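Local coordinates for protein putative Glycerophosphoryl diester phosphodiesterase (Silicibacter pomeroyi, PDB 3L12) that belongs to the glycerophosphoryl diester phosphodiesterase family, has a TIM-barrel fold and carries a bound magnesium ion, at residues V60-N71 with T83-Y94; T234-A242 with L260-L269. All coordinates share one frame; numbering follows the deposited sequence. Where two conformers were deposited one is given.

Contact 1: V60-N71 with T83-Y94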
ATOM      1  N   VAL A  60     -10.757  26.334   9.883  1.00  8.76           N
ATOM      2  CA  VAL A  60     -10.300  25.536   8.729  1.00  8.63           C
ATOM      3  C   VAL A  60     -10.792  24.085   8.886  1.00  7.47           C
ATOM      4  O   VAL A  60     -10.496  23.440   9.893  1.00  8.22           O
ATOM      5  CB  VAL A  60      -8.751  25.562   8.529  1.00  9.30           C
ATOM      6  CG1 VAL A  60      -8.325  24.794   7.263  1.00  7.93           C
ATOM      7  CG2 VAL A  60      -8.221  26.980   8.437  1.00 10.87           C
ATOM      8  N   PRO A  61     -11.572  23.572   7.917  1.00  7.27           N
ATOM      9  CA  PRO A  61     -11.904  22.142   7.956  1.00  7.19           C
ATOM     10  C   PRO A  61     -10.655  21.326   7.601  1.00  6.44           C
ATOM     11  O   PRO A  61     -10.048  21.536   6.535  1.00  8.33           O
ATOM     12  CB  PRO A  61     -12.978  21.977   6.872  1.00  7.98           C
ATOM     13  CG  PRO A  61     -13.392  23.360   6.530  1.00  9.27           C
ATOM     14  CD  PRO A  61     -12.252  24.266   6.817  1.00  8.68           C
ATOM     15  N   VAL A  62     -10.256  20.440   8.499  1.00  7.99           N
ATOM     16  CA  VAL A  62      -9.051  19.609   8.316  1.00  6.61           C
ATOM     17  C   VAL A  62      -9.441  18.144   8.416  1.00  7.95           C
ATOM     18  O   VAL A  62     -10.467  17.779   9.016  1.00  8.78           O
ATOM     19  CB  VAL A  62      -7.911  19.958   9.308  1.00  7.74           C
ATOM     20  CG1 VAL A  62      -7.412  21.396   9.046  1.00  8.85           C
ATOM     21  CG2 VAL A  62      -8.345  19.754  10.738  1.00  8.51           C
ATOM     22  N   VAL A  63      -8.577  17.306   7.824  1.00  7.86           N
ATOM     23  CA  VAL A  63      -8.829  15.891   7.726  1.00  7.96           C
ATOM     24  C   VAL A  63      -8.060  15.125   8.813  1.00  7.08           C
ATOM     25  O   VAL A  63      -6.855  14.883   8.667  1.00  8.41           O
ATOM     26  CB  VAL A  63      -8.482  15.377   6.330  1.00  8.20           C
ATOM     27  CG1 VAL A  63      -8.882  13.899   6.205  1.00  6.38           C
ATOM     28  CG2 VAL A  63      -9.194  16.221   5.239  1.00  7.78           C
ATOM     29  N   THR A  64      -8.769  14.802   9.897  1.00  7.71           N
ATOM     30  CA  THR A  64      -8.212  14.063  11.047  1.00  8.69           C
ATOM     31  C   THR A  64      -9.404  13.408  11.730  1.00  8.67           C
ATOM     32  O   THR A  64     -10.502  13.965  11.707  1.00  7.74           O
ATOM     33  CB  THR A  64      -7.339  14.938  11.961  1.00 10.80           C
ATOM     34  OG1 THR A  64      -6.734  14.100  12.951  1.00 10.15           O
ATOM     35  CG2 THR A  64      -8.103  16.003  12.621  1.00  9.65           C
ATOM     36  N   HIS A  65      -9.168  12.274  12.381  0.50  7.87           N
ATOM     37  CA  HIS A  65     -10.256  11.423  12.831  0.50  7.49           C
ATOM     38  C   HIS A  65     -10.978  11.850  14.063  0.50 10.06           C
ATOM     39  O   HIS A  65     -12.122  11.437  14.253  0.50 10.81           O
ATOM     40  CB  HIS A  65      -9.778   9.964  13.030  0.50  6.59           C
ATOM     41  CG  HIS A  65      -9.170   9.691  14.380  0.50  5.11           C
ATOM     42  ND1 HIS A  65      -7.892  10.077  14.720  0.50  4.99           N
ATOM     43  CD2 HIS A  65      -9.678   9.078  15.471  0.50  5.17           C
ATOM     44  CE1 HIS A  65      -7.649   9.729  15.974  0.50  6.33           C
ATOM     45  NE2 HIS A  65      -8.697   9.079  16.434  0.50  7.45           N
ATOM     46  N   ASN A  66     -10.310  12.634  14.913  1.00  9.32           N
ATOM     47  CA  ASN A  66     -10.914  13.101  16.143  1.00 10.90           C
ATOM     48  C   ASN A  66     -10.681  14.581  16.469  1.00  9.16           C
ATOM     49  O   ASN A  66      -9.823  15.253  15.923  1.00 10.66           O
ATOM     50  CB  ASN A  66     -10.372  12.251  17.281  1.00 11.27           C
ATOM     51  CG  ASN A  66     -11.211  12.341  18.518  1.00 13.61           C
ATOM     52  OD1 ASN A  66     -12.441  12.581  18.438  1.00 16.11           O
ATOM     53  ND2 ASN A  66     -10.563  12.223  19.680  1.00 14.40           N
ATOM     54  N   HIS A  67     -11.552  15.084  17.350  1.00 11.69           N
ATOM     55  CA  HIS A  67     -11.502  16.498  17.773  1.00 10.89           C
ATOM     56  C   HIS A  67     -10.320  16.784  18.714  1.00  8.73           C
ATOM     57  O   HIS A  67     -10.099  17.941  19.075  1.00  8.91           O
ATOM     58  CB  HIS A  67     -12.870  16.923  18.339  1.00 13.54           C
ATOM     59  CG  HIS A  67     -13.443  15.932  19.262  1.00 15.59           C
ATOM     60  ND1 HIS A  67     -12.824  15.581  20.442  1.00 14.89           N
ATOM     61  CD2 HIS A  67     -14.563  15.169  19.173  1.00 16.17           C
ATOM     62  CE1 HIS A  67     -13.556  14.667  21.061  1.00 17.08           C
ATOM     63  NE2 HIS A  67     -14.604  14.389  20.305  1.00 17.58           N
ATOM     64  N   HIS A  68      -9.601  15.743  19.139  1.00  8.72           N
ATOM     65  CA  HIS A  68      -8.334  15.841  19.843  1.00 10.73           C
ATOM     66  C   HIS A  68      -7.282  15.019  19.074  1.00 10.91           C
ATOM     67  O   HIS A  68      -7.626  14.043  18.397  1.00 12.09           O
ATOM     68  CB  HIS A  68      -8.446  15.357  21.265  1.00 11.87           C
ATOM     69  CG  HIS A  68      -9.210  16.286  22.171  1.00 12.54           C
ATOM     70  ND1 HIS A  68     -10.582  16.464  22.099  1.00 14.68           N
ATOM     71  CD2 HIS A  68      -8.788  17.060  23.206  1.00 11.95           C
ATOM     72  CE1 HIS A  68     -10.951  17.349  23.019  1.00 14.52           C
ATOM     73  NE2 HIS A  68      -9.882  17.712  23.715  1.00 13.45           N
ATOM     74  N   LEU A  69      -6.015  15.405  19.182  1.00  9.35           N
ATOM     75  CA  LEU A  69      -4.928  14.716  18.502  1.00  8.93           C
ATOM     76  C   LEU A  69      -4.380  13.594  19.387  1.00 10.79           C
ATOM     77  O   LEU A  69      -4.117  13.776  20.575  1.00 11.28           O
ATOM     78  CB  LEU A  69      -3.810  15.658  18.099  1.00  9.98           C
ATOM     79  CG  LEU A  69      -4.199  16.807  17.156  1.00  9.83           C
ATOM     80  CD1 LEU A  69      -2.988  17.693  16.793  1.00 11.07           C
ATOM     81  CD2 LEU A  69      -4.921  16.301  15.878  1.00  9.76           C
ATOM     82  N   ALA A  70      -4.211  12.407  18.814  1.00  8.96           N
ATOM     83  CA  ALA A  70      -3.767  11.240  19.612  1.00  6.73           C
ATOM     84  C   ALA A  70      -2.250  11.141  19.625  1.00  5.36           C
ATOM     85  O   ALA A  70      -1.634  11.226  18.554  1.00  6.28           O
ATOM     86  CB  ALA A  70      -4.363   9.928  18.998  1.00  9.04           C
ATOM     87  N   ASN A  71      -1.670  10.864  20.770  1.00  6.34           N
ATOM     88  CA  ASN A  71      -0.224  10.695  20.945  1.00  5.74           C
ATOM     89  C   ASN A  71       0.308   9.514  20.140  1.00  9.29           C
ATOM     90  O   ASN A  71       1.441   9.577  19.668  1.00  6.81           O
ATOM     91  CB  ASN A  71       0.144  10.506  22.395  1.00  8.21           C
ATOM     92  CG  ASN A  71      -0.118  11.736  23.245  1.00  7.75           C
ATOM     93  OD1 ASN A  71      -0.384  12.818  22.726  1.00  9.14           O
ATOM     94  ND2 ASN A  71      -0.038  11.555  24.530  1.00  9.55           N
ATOM     95  N   THR A  83       3.398  13.485  24.228  1.00  5.69           N
ATOM     96  CA  THR A  83       3.182  12.825  25.509  1.00  7.57           C
ATOM     97  C   THR A  83       2.180  13.729  26.266  1.00  9.68           C
ATOM     98  O   THR A  83       1.947  14.892  25.935  1.00 10.73           O
ATOM     99  CB  THR A  83       4.487  12.665  26.271  1.00  8.12           C
ATOM    100  OG1 THR A  83       5.068  13.960  26.533  1.00  8.04           O
ATOM    101  CG2 THR A  83       5.466  11.810  25.497  1.00  9.10           C
ATOM    102  N   GLY A  84       1.563  13.223  27.286  1.00 13.41           N
ATOM    103  CA  GLY A  84       0.682  14.175  27.999  1.00 13.26           C
ATOM    104  C   GLY A  84      -0.709  14.277  27.402  1.00 12.44           C
ATOM    105  O   GLY A  84      -1.052  13.531  26.491  1.00 10.59           O
ATOM    106  N   ALA A  85      -1.504  15.198  27.957  1.00  9.86           N
ATOM    107  CA  ALA A  85      -2.907  15.349  27.583  1.00  9.56           C
ATOM    108  C   ALA A  85      -3.092  15.646  26.115  1.00  8.69           C
ATOM    109  O   ALA A  85      -2.314  16.382  25.515  1.00  7.91           O
ATOM    110  CB  ALA A  85      -3.603  16.446  28.456  1.00 10.03           C
ATOM    111  N   GLU A  86      -4.130  15.070  25.507  1.00  9.21           N
ATOM    112  CA  GLU A  86      -4.385  15.304  24.108  1.00  9.47           C
ATOM    113  C   GLU A  86      -4.782  16.731  23.859  1.00  7.11           C
ATOM    114  O   GLU A  86      -5.498  17.345  24.663  1.00 11.55           O
ATOM    115  CB  GLU A  86      -5.456  14.351  23.578  1.00 11.25           C
ATOM    116  CG  GLU A  86      -5.032  12.932  23.494  1.00 11.98           C
ATOM    117  CD  GLU A  86      -6.053  11.982  22.840  1.00 17.31           C
ATOM    118  OE1 GLU A  86      -7.116  12.424  22.338  1.00 18.15           O
ATOM    119  OE2 GLU A  86      -5.764  10.775  22.824  1.00 14.63           O
ATOM    120  N   ARG A  87      -4.327  17.259  22.731  1.00  7.47           N
ATOM    121  CA  ARG A  87      -4.633  18.620  22.364  1.00  6.55           C
ATOM    122  C   ARG A  87      -5.916  18.734  21.558  1.00  6.28           C
ATOM    123  O   ARG A  87      -6.137  17.947  20.605  1.00  9.00           O
ATOM    124  CB  ARG A  87      -3.478  19.103  21.534  1.00  6.45           C
ATOM    125  CG  ARG A  87      -2.149  19.125  22.269  1.00  7.91           C
ATOM    126  CD  ARG A  87      -1.024  19.641  21.315  1.00  9.51           C
ATOM    127  NE  ARG A  87       0.280  19.267  21.873  1.00 10.82           N
ATOM    128  CZ  ARG A  87       1.459  19.610  21.371  1.00 10.88           C
ATOM    129  NH1 ARG A  87       1.569  20.422  20.334  1.00 12.97           N
ATOM    130  NH2 ARG A  87       2.538  19.150  21.974  1.00 11.55           N
ATOM    131  N   GLN A  88      -6.722  19.726  21.916  1.00  6.85           N
ATOM    132  CA  GLN A  88      -8.037  19.939  21.318  1.00  7.52           C
ATOM    133  C   GLN A  88      -7.871  20.709  20.017  1.00  7.28           C
ATOM    134  O   GLN A  88      -7.392  21.843  19.988  1.00  9.43           O
ATOM    135  CB  GLN A  88      -8.926  20.699  22.273  1.00  9.17           C
ATOM    136  CG  GLN A  88     -10.362  20.875  21.824  1.00 11.25           C
ATOM    137  CD  GLN A  88     -11.188  21.718  22.824  1.00 12.88           C
ATOM    138  OE1 GLN A  88     -10.660  22.324  23.741  1.00 15.12           O
ATOM    139  NE2 GLN A  88     -12.481  21.808  22.575  1.00 16.52           N
ATOM    140  N   VAL A  89      -8.337  20.100  18.946  1.00  7.62           N
ATOM    141  CA  VAL A  89      -8.147  20.696  17.615  1.00  7.26           C
ATOM    142  C   VAL A  89      -8.812  22.088  17.473  1.00  7.65           C
ATOM    143  O   VAL A  89      -8.241  22.991  16.859  1.00  9.97           O
ATOM    144  CB  VAL A  89      -8.586  19.707  16.468  1.00  8.51           C
ATOM    145  CG1 VAL A  89      -8.660  20.418  15.115  1.00  8.09           C
ATOM    146  CG2 VAL A  89      -7.673  18.450  16.399  1.00  7.54           C
ATOM    147  N   ALA A  90      -9.995  22.250  18.046  1.00  9.93           N
ATOM    148  CA  ALA A  90     -10.772  23.506  17.988  1.00  8.29           C
ATOM    149  C   ALA A  90     -10.059  24.672  18.688  1.00 11.47           C
ATOM    150  O   ALA A  90     -10.461  25.844  18.533  1.00 12.15           O
ATOM    151  CB  ALA A  90     -12.150  23.298  18.602  1.00 11.04           C
ATOM    152  N   GLU A  91      -9.088  24.339  19.540  1.00 10.84           N
ATOM    153  CA  GLU A  91      -8.282  25.355  20.237  1.00 11.27           C
ATOM    154  C   GLU A  91      -6.916  25.628  19.600  1.00  9.77           C
ATOM    155  O   GLU A  91      -6.144  26.395  20.167  1.00  9.55           O
ATOM    156  CB  GLU A  91      -8.094  24.944  21.700  1.00 13.69           C
ATOM    157  CG  GLU A  91      -9.401  25.024  22.526  1.00 19.48           C
ATOM    158  CD  GLU A  91      -9.875  26.456  22.824  1.00 23.56           C
ATOM    159  OE1 GLU A  91      -9.088  27.432  22.652  1.00 27.60           O
ATOM    160  OE2 GLU A  91     -11.051  26.642  23.278  1.00 27.69           O
HETATM  161  N   MSE A  92      -6.609  24.968  18.480  1.00  8.93           N
HETATM  162  CA  MSE A  92      -5.358  25.127  17.732  1.00  8.25           C
HETATM  163  C   MSE A  92      -5.609  25.747  16.379  1.00  9.21           C
HETATM  164  O   MSE A  92      -6.612  25.434  15.707  1.00  8.35           O
HETATM  165  CB  MSE A  92      -4.698  23.757  17.479  1.00  9.40           C
HETATM  166  CG  MSE A  92      -4.477  22.990  18.713  1.00  8.93           C
HETATM  167 SE   MSE A  92      -3.753  21.205  18.358  0.75 10.86          SE
HETATM  168  CE  MSE A  92      -2.064  21.784  17.711  1.00 12.98           C
ATOM    169  N   THR A  93      -4.691  26.591  15.942  1.00  8.93           N
ATOM    170  CA  THR A  93      -4.753  27.125  14.601  1.00  8.76           C
ATOM    171  C   THR A  93      -4.288  26.052  13.644  1.00 10.12           C
ATOM    172  O   THR A  93      -3.578  25.100  14.023  1.00  8.97           O
ATOM    173  CB  THR A  93      -3.884  28.361  14.403  1.00 10.78           C
ATOM    174  OG1 THR A  93      -2.500  28.014  14.519  1.00 11.21           O
ATOM    175  CG2 THR A  93      -4.263  29.494  15.417  1.00 11.71           C
ATOM    176  N   TYR A  94      -4.666  26.182  12.368  1.00  9.88           N
ATOM    177  CA  TYR A  94      -4.206  25.234  11.392  1.00 10.72           C
ATOM    178  C   TYR A  94      -2.660  25.259  11.322  1.00 12.78           C
ATOM    179  O   TYR A  94      -2.036  24.201  11.218  1.00 11.07           O
ATOM    180  CB  TYR A  94      -4.797  25.466   9.988  1.00 11.54           C
ATOM    181  CG  TYR A  94      -4.246  24.438   9.032  1.00 11.33           C
ATOM    182  CD1 TYR A  94      -4.435  23.088   9.252  1.00 13.91           C
ATOM    183  CD2 TYR A  94      -3.487  24.803   7.931  1.00 13.63           C
ATOM    184  CE1 TYR A  94      -3.881  22.104   8.421  1.00 12.79           C
ATOM    185  CE2 TYR A  94      -2.954  23.819   7.092  1.00 14.32           C
ATOM    186  CZ  TYR A  94      -3.144  22.468   7.365  1.00 14.14           C
ATOM    187  OH  TYR A  94      -2.633  21.501   6.524  1.00 17.37           O
TER
HETATM  188  O   HOH W   1      -7.643  11.505  19.710  1.00 17.31           O
HETATM  189  O   HOH W   2     -11.781  20.056  18.704  1.00 10.58           O
HETATM  190  O   HOH W   3      -2.430  15.810  21.300  1.00  8.39           O
HETATM  191  O   HOH W   4      -0.674  15.344  23.473  1.00  7.25           O
HETATM  192  O   HOH W   5      -3.301  10.169  23.100  1.00 11.47           O

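Contact 2: T234-A242 with L260-L269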
ATOM      1  N   THR A 234     -37.754   3.109  20.448  1.00 38.91           N
ATOM      2  CA  THR A 234     -38.750   2.047  20.259  1.00 37.71           C
ATOM      3  C   THR A 234     -38.869   1.569  18.800  1.00 35.94           C
ATOM      4  O   THR A 234     -39.471   0.525  18.545  1.00 36.73           O
ATOM      5  CB  THR A 234     -40.110   2.520  20.774  1.00 37.86           C
ATOM      6  OG1 THR A 234     -40.421   3.788  20.187  1.00 38.03           O
ATOM      7  CG2 THR A 234     -40.083   2.670  22.302  1.00 37.52           C
ATOM      8  N   GLU A 235     -38.302   2.326  17.858  1.00 32.99           N
ATOM      9  CA  GLU A 235     -38.288   1.937  16.452  1.00 29.94           C
ATOM     10  C   GLU A 235     -36.893   1.380  16.158  1.00 26.87           C
ATOM     11  O   GLU A 235     -35.964   1.542  16.972  1.00 25.94           O
ATOM     12  CB  GLU A 235     -38.654   3.114  15.531  1.00 30.79           C
ATOM     13  CG  GLU A 235     -37.676   4.314  15.501  1.00 31.20           C
ATOM     14  CD  GLU A 235     -38.257   5.537  14.758  1.00 32.25           C
ATOM     15  OE1 GLU A 235     -39.230   5.372  13.969  1.00 33.50           O
ATOM     16  OE2 GLU A 235     -37.761   6.670  14.985  1.00 31.84           O
ATOM     17  N   SER A 236     -36.757   0.694  15.032  1.00 23.81           N
ATOM     18  CA  SER A 236     -35.459   0.131  14.648  1.00 21.59           C
ATOM     19  C   SER A 236     -34.546   1.223  14.146  1.00 20.62           C
ATOM     20  O   SER A 236     -34.987   2.309  13.790  1.00 18.72           O
ATOM     21  CB  SER A 236     -35.602  -0.942  13.571  1.00 21.44           C
ATOM     22  OG  SER A 236     -36.031  -0.408  12.326  1.00 21.76           O
ATOM     23  N   LEU A 237     -33.251   0.928  14.121  1.00 18.61           N
ATOM     24  CA  LEU A 237     -32.285   1.881  13.591  1.00 18.46           C
ATOM     25  C   LEU A 237     -32.649   2.235  12.124  1.00 17.04           C
ATOM     26  O   LEU A 237     -32.743   3.418  11.815  1.00 16.84           O
ATOM     27  CB  LEU A 237     -30.831   1.395  13.801  1.00 17.87           C
ATOM     28  CG  LEU A 237     -30.273   1.626  15.214  1.00 18.10           C
ATOM     29  CD1 LEU A 237     -28.919   0.960  15.484  1.00 18.25           C
ATOM     30  CD2 LEU A 237     -30.165   3.142  15.519  1.00 20.26           C
ATOM     31  N   PRO A 238     -32.885   1.233  11.233  1.00 16.94           N
ATOM     32  CA  PRO A 238     -33.289   1.558   9.877  1.00 16.14           C
ATOM     33  C   PRO A 238     -34.504   2.465   9.788  1.00 16.78           C
ATOM     34  O   PRO A 238     -34.502   3.396   8.970  1.00 15.60           O
ATOM     35  CB  PRO A 238     -33.645   0.193   9.268  1.00 17.13           C
ATOM     36  CG  PRO A 238     -33.015  -0.796  10.061  1.00 16.58           C
ATOM     37  CD  PRO A 238     -32.577  -0.208  11.357  1.00 17.02           C
ATOM     38  N   GLN A 239     -35.529   2.190  10.617  1.00 16.52           N
ATOM     39  CA  GLN A 239     -36.715   3.013  10.627  1.00 17.70           C
ATOM     40  C   GLN A 239     -36.352   4.414  11.105  1.00 14.07           C
ATOM     41  O   GLN A 239     -36.788   5.377  10.517  1.00 16.15           O
ATOM     42  CB  GLN A 239     -37.838   2.405  11.488  1.00 19.63           C
ATOM     43  CG  GLN A 239     -39.153   3.168  11.370  1.00 22.39           C
ATOM     44  CD  GLN A 239     -39.655   3.270   9.921  1.00 23.81           C
ATOM     45  OE1 GLN A 239     -39.505   4.319   9.275  1.00 25.62           O
ATOM     46  NE2 GLN A 239     -40.175   2.170   9.389  1.00 24.00           N
ATOM     47  N   ALA A 240     -35.557   4.525  12.160  1.00 14.03           N
ATOM     48  CA  ALA A 240     -35.167   5.819  12.700  1.00 13.59           C
ATOM     49  C   ALA A 240     -34.443   6.672  11.651  1.00 13.59           C
ATOM     50  O   ALA A 240     -34.658   7.884  11.542  1.00 12.94           O
ATOM     51  CB  ALA A 240     -34.273   5.632  13.934  1.00 15.04           C
ATOM     52  N   VAL A 241     -33.560   6.022  10.889  1.00 14.18           N
ATOM     53  CA  VAL A 241     -32.800   6.708   9.839  1.00 12.63           C
ATOM     54  C   VAL A 241     -33.710   7.122   8.665  1.00 11.85           C
ATOM     55  O   VAL A 241     -33.646   8.271   8.223  1.00 13.13           O
ATOM     56  CB  VAL A 241     -31.618   5.824   9.353  1.00 13.27           C
ATOM     57  CG1 VAL A 241     -30.986   6.402   8.113  1.00 12.15           C
ATOM     58  CG2 VAL A 241     -30.603   5.686  10.468  1.00 13.48           C
ATOM     59  N   ALA A 242     -34.566   6.220   8.187  1.00 12.49           N
ATOM     60  CA  ALA A 242     -35.507   6.565   7.109  1.00 13.51           C
ATOM     61  C   ALA A 242     -36.398   7.720   7.575  1.00 15.97           C
ATOM     62  O   ALA A 242     -36.612   8.701   6.842  1.00 16.39           O
ATOM     63  CB  ALA A 242     -36.371   5.358   6.699  1.00 11.60           C
ATOM     64  N   LEU A 260     -31.915  -7.083   9.535  1.00 18.45           N
ATOM     65  CA  LEU A 260     -31.798  -5.615   9.638  1.00 17.62           C
ATOM     66  C   LEU A 260     -31.409  -5.020   8.284  1.00 16.64           C
ATOM     67  O   LEU A 260     -31.937  -3.993   7.911  1.00 15.74           O
ATOM     68  CB  LEU A 260     -30.818  -5.155  10.730  1.00 18.11           C
ATOM     69  CG  LEU A 260     -31.304  -5.128  12.170  1.00 17.29           C
ATOM     70  CD1 LEU A 260     -30.137  -5.126  13.188  1.00 17.75           C
ATOM     71  CD2 LEU A 260     -32.292  -3.925  12.429  1.00 18.22           C
ATOM     72  N   VAL A 261     -30.505  -5.667   7.533  1.00 15.51           N
ATOM     73  CA  VAL A 261     -30.129  -5.177   6.202  1.00 15.01           C
ATOM     74  C   VAL A 261     -31.314  -5.214   5.242  1.00 14.79           C
ATOM     75  O   VAL A 261     -31.567  -4.245   4.505  1.00 15.28           O
ATOM     76  CB  VAL A 261     -28.921  -5.957   5.594  1.00 14.98           C
ATOM     77  CG1 VAL A 261     -28.774  -5.618   4.097  1.00 14.10           C
ATOM     78  CG2 VAL A 261     -27.638  -5.723   6.403  1.00 15.60           C
ATOM     79  N   ALA A 262     -32.066  -6.316   5.229  1.00 15.13           N
ATOM     80  CA  ALA A 262     -33.247  -6.373   4.367  1.00 15.99           C
ATOM     81  C   ALA A 262     -34.329  -5.354   4.808  1.00 15.43           C
ATOM     82  O   ALA A 262     -34.985  -4.742   3.958  1.00 15.55           O
ATOM     83  CB  ALA A 262     -33.818  -7.791   4.339  1.00 16.40           C
ATOM     84  N   GLU A 263     -34.502  -5.154   6.116  1.00 15.99           N
ATOM     85  CA  GLU A 263     -35.447  -4.130   6.603  1.00 15.57           C
ATOM     86  C   GLU A 263     -35.053  -2.746   6.066  1.00 15.27           C
ATOM     87  O   GLU A 263     -35.902  -1.968   5.604  1.00 15.76           O
ATOM     88  CB  GLU A 263     -35.492  -4.071   8.132  1.00 16.82           C
ATOM     89  CG  GLU A 263     -36.550  -3.093   8.670  1.00 17.84           C
ATOM     90  CD  GLU A 263     -36.557  -2.987  10.167  1.00 18.88           C
ATOM     91  OE1 GLU A 263     -35.810  -3.737  10.831  1.00 21.07           O
ATOM     92  OE2 GLU A 263     -37.300  -2.118  10.698  1.00 21.26           O
ATOM     93  N   ALA A 264     -33.757  -2.459   6.123  1.00 13.47           N
ATOM     94  CA  ALA A 264     -33.220  -1.199   5.609  1.00 11.97           C
ATOM     95  C   ALA A 264     -33.440  -1.099   4.090  1.00  9.84           C
ATOM     96  O   ALA A 264     -33.838  -0.066   3.613  1.00 12.88           O
ATOM     97  CB  ALA A 264     -31.728  -1.049   5.983  1.00 10.65           C
ATOM     98  N   HIS A 265     -33.177  -2.152   3.326  1.00 12.89           N
ATOM     99  CA  HIS A 265     -33.416  -2.138   1.882  1.00 12.26           C
ATOM    100  C   HIS A 265     -34.889  -1.947   1.522  1.00 14.43           C
ATOM    101  O   HIS A 265     -35.212  -1.236   0.565  1.00 13.81           O
ATOM    102  CB  HIS A 265     -32.927  -3.413   1.222  1.00 13.83           C
ATOM    103  CG  HIS A 265     -31.447  -3.462   1.124  1.00 12.01           C
ATOM    104  ND1 HIS A 265     -30.736  -4.640   1.042  1.00 14.00           N
ATOM    105  CD2 HIS A 265     -30.529  -2.463   1.171  1.00 12.50           C
ATOM    106  CE1 HIS A 265     -29.448  -4.354   0.956  1.00 12.44           C
ATOM    107  NE2 HIS A 265     -29.292  -3.048   1.084  1.00 10.52           N
ATOM    108  N   ASP A 266     -35.746  -2.599   2.278  1.00 17.60           N
ATOM    109  CA  ASP A 266     -37.191  -2.421   2.139  1.00 18.89           C
ATOM    110  C   ASP A 266     -37.604  -0.945   2.346  1.00 18.68           C
ATOM    111  O   ASP A 266     -38.546  -0.477   1.719  1.00 19.94           O
ATOM    112  CB  ASP A 266     -37.928  -3.277   3.165  1.00 21.84           C
ATOM    113  CG  ASP A 266     -37.975  -4.766   2.806  1.00 24.89           C
ATOM    114  OD1 ASP A 266     -37.808  -5.175   1.616  1.00 26.30           O
ATOM    115  OD2 ASP A 266     -38.216  -5.545   3.759  1.00 27.68           O
ATOM    116  N   LEU A 267     -36.921  -0.237   3.247  1.00 16.64           N
ATOM    117  CA  LEU A 267     -37.177   1.192   3.502  1.00 15.58           C
ATOM    118  C   LEU A 267     -36.495   2.095   2.471  1.00 16.09           C
ATOM    119  O   LEU A 267     -36.579   3.305   2.577  1.00 17.74           O
ATOM    120  CB  LEU A 267     -36.737   1.566   4.917  1.00 15.40           C
ATOM    121  CG  LEU A 267     -37.554   0.992   6.069  1.00 16.34           C
ATOM    122  CD1 LEU A 267     -36.852   1.070   7.408  1.00 16.76           C
ATOM    123  CD2 LEU A 267     -38.936   1.710   6.144  1.00 17.19           C
ATOM    124  N   GLY A 268     -35.814   1.508   1.498  1.00 15.83           N
ATOM    125  CA  GLY A 268     -35.124   2.249   0.443  1.00 16.35           C
ATOM    126  C   GLY A 268     -33.729   2.771   0.795  1.00 16.45           C
ATOM    127  O   GLY A 268     -33.207   3.628   0.087  1.00 17.02           O
ATOM    128  N   LEU A 269     -33.146   2.281   1.885  1.00 13.85           N
ATOM    129  CA  LEU A 269     -31.827   2.784   2.337  1.00 12.24           C
ATOM    130  C   LEU A 269     -30.705   1.965   1.765  1.00 12.20           C
ATOM    131  O   LEU A 269     -30.893   0.791   1.403  1.00 11.16           O
ATOM    132  CB  LEU A 269     -31.735   2.721   3.865  1.00 13.01           C
ATOM    133  CG  LEU A 269     -32.767   3.464   4.687  1.00 13.01           C
ATOM    134  CD1 LEU A 269     -32.759   3.094   6.182  1.00 13.61           C
ATOM    135  CD2 LEU A 269     -32.604   4.989   4.473  1.00 12.76           C
TER

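Contact 1: V60-N71 with T83-Y94
Leu69 and Val89 interlock between the two segments, their side chains crossing at about a right angle with Leu69 CD2 3.5 Å from Val89 CG2. The other branch, Leu69 CD1, rests on the selenium of selenomethionine Met92. A single bridge between His68 and Gln88 holds this wedge in place: Val89 N donates to His67 O (2.8 Å), tilted 31° from the His67 carbonyl plane, while Leu69 N meets Arg87 O at 2.9 Å in the Arg87 carbonyl plane. Gln88 CA sits over one face of the His68 imidazole, 3.8 Å from the ring centroid, in a CH-pi contact; a hydrogen bond between His67 ND1 and His68 ND1, in the plane of both rings, helps set the His68 ring's rotation. Glu86 stretches along Leu69 O toward Ala70, and one water joins its OE1 to Asn66 ND2 and His68 O. At one end Asn71 ND2 closes the loop on Gly84 O (3.0 Å). At the other, Val62 CG1, anti to its carbonyl carbon (chi1 -64°), presses on Tyr94 CD1 at 3.4 Å. Tyr94 opens helix 94-98 and bonds through OH to Val126 O; Val89 also packs on Val54 of strand 48-55, the antiparallel partner of strand 61-63, and on Ile97.

Contact 2: T234-A242 with L260-L269
This is helix-to-helix packing on the outside of the barrel, where helices 237-244 and 258-266 run nearly parallel; the axes of segments 237-242 and 260-266 approach to 9.1 Å and cross at -24°. Pro238 buries the largest area of its segment, fitting among Leu260, Ala264, Leu267 and Leu269. Its ring carbon CD lies 3.9 Å from Leu260 CD2, and its CB sits 4.0 Å from Ala264 CB. Past the second helix, Leu267 CD1 reaches Pro238 CB (3.8 Å), and Leu267 CD2 lies beside Gln239 NE2. Leu269, just after the Schellman motif at Gly268, lays CD1 on Pro238 O (3.3 Å) and near Val241 and Ala242. Trp249 of strand 248-251 underlies both helices, touching Pro238, Val241 and Ala264. At the N-terminal end of helix 237-244 Ser236 OG, held between its backbone N and carbonyl carbon (chi1 68°), accepts from Gln239 N as an N-cap and donates to Glu263 OE2 at 2.7 Å, meeting it from above the carboxylate plane. This hydroxyl both caps a helix and ties it to its neighbour through the one hydrogen bond between the two segments, in a mostly apolar interface; the helix N-terminus would probably also stabilise the carboxylate charge.

The two contacts lie on opposite sides of the chain's centre, with their own centres 34 Å apart and their nearest atoms about 20 Å from each other, so neither touches the other. Contact 1 joins strand 61-63 and the loop after it to the loop that leads into helix 94-98, early in the chain; contact 2 joins two helices on the outside of the later part of the barrel. Their common frame is the curled sheet, in which strands 48-55 and 248-251 are both members. Contact 1 is the one related to the magnesium site of Glu50, Asp52 and Glu149: the Asn66 side chain is about 9 Å from the ion, and His65 touches Asp52.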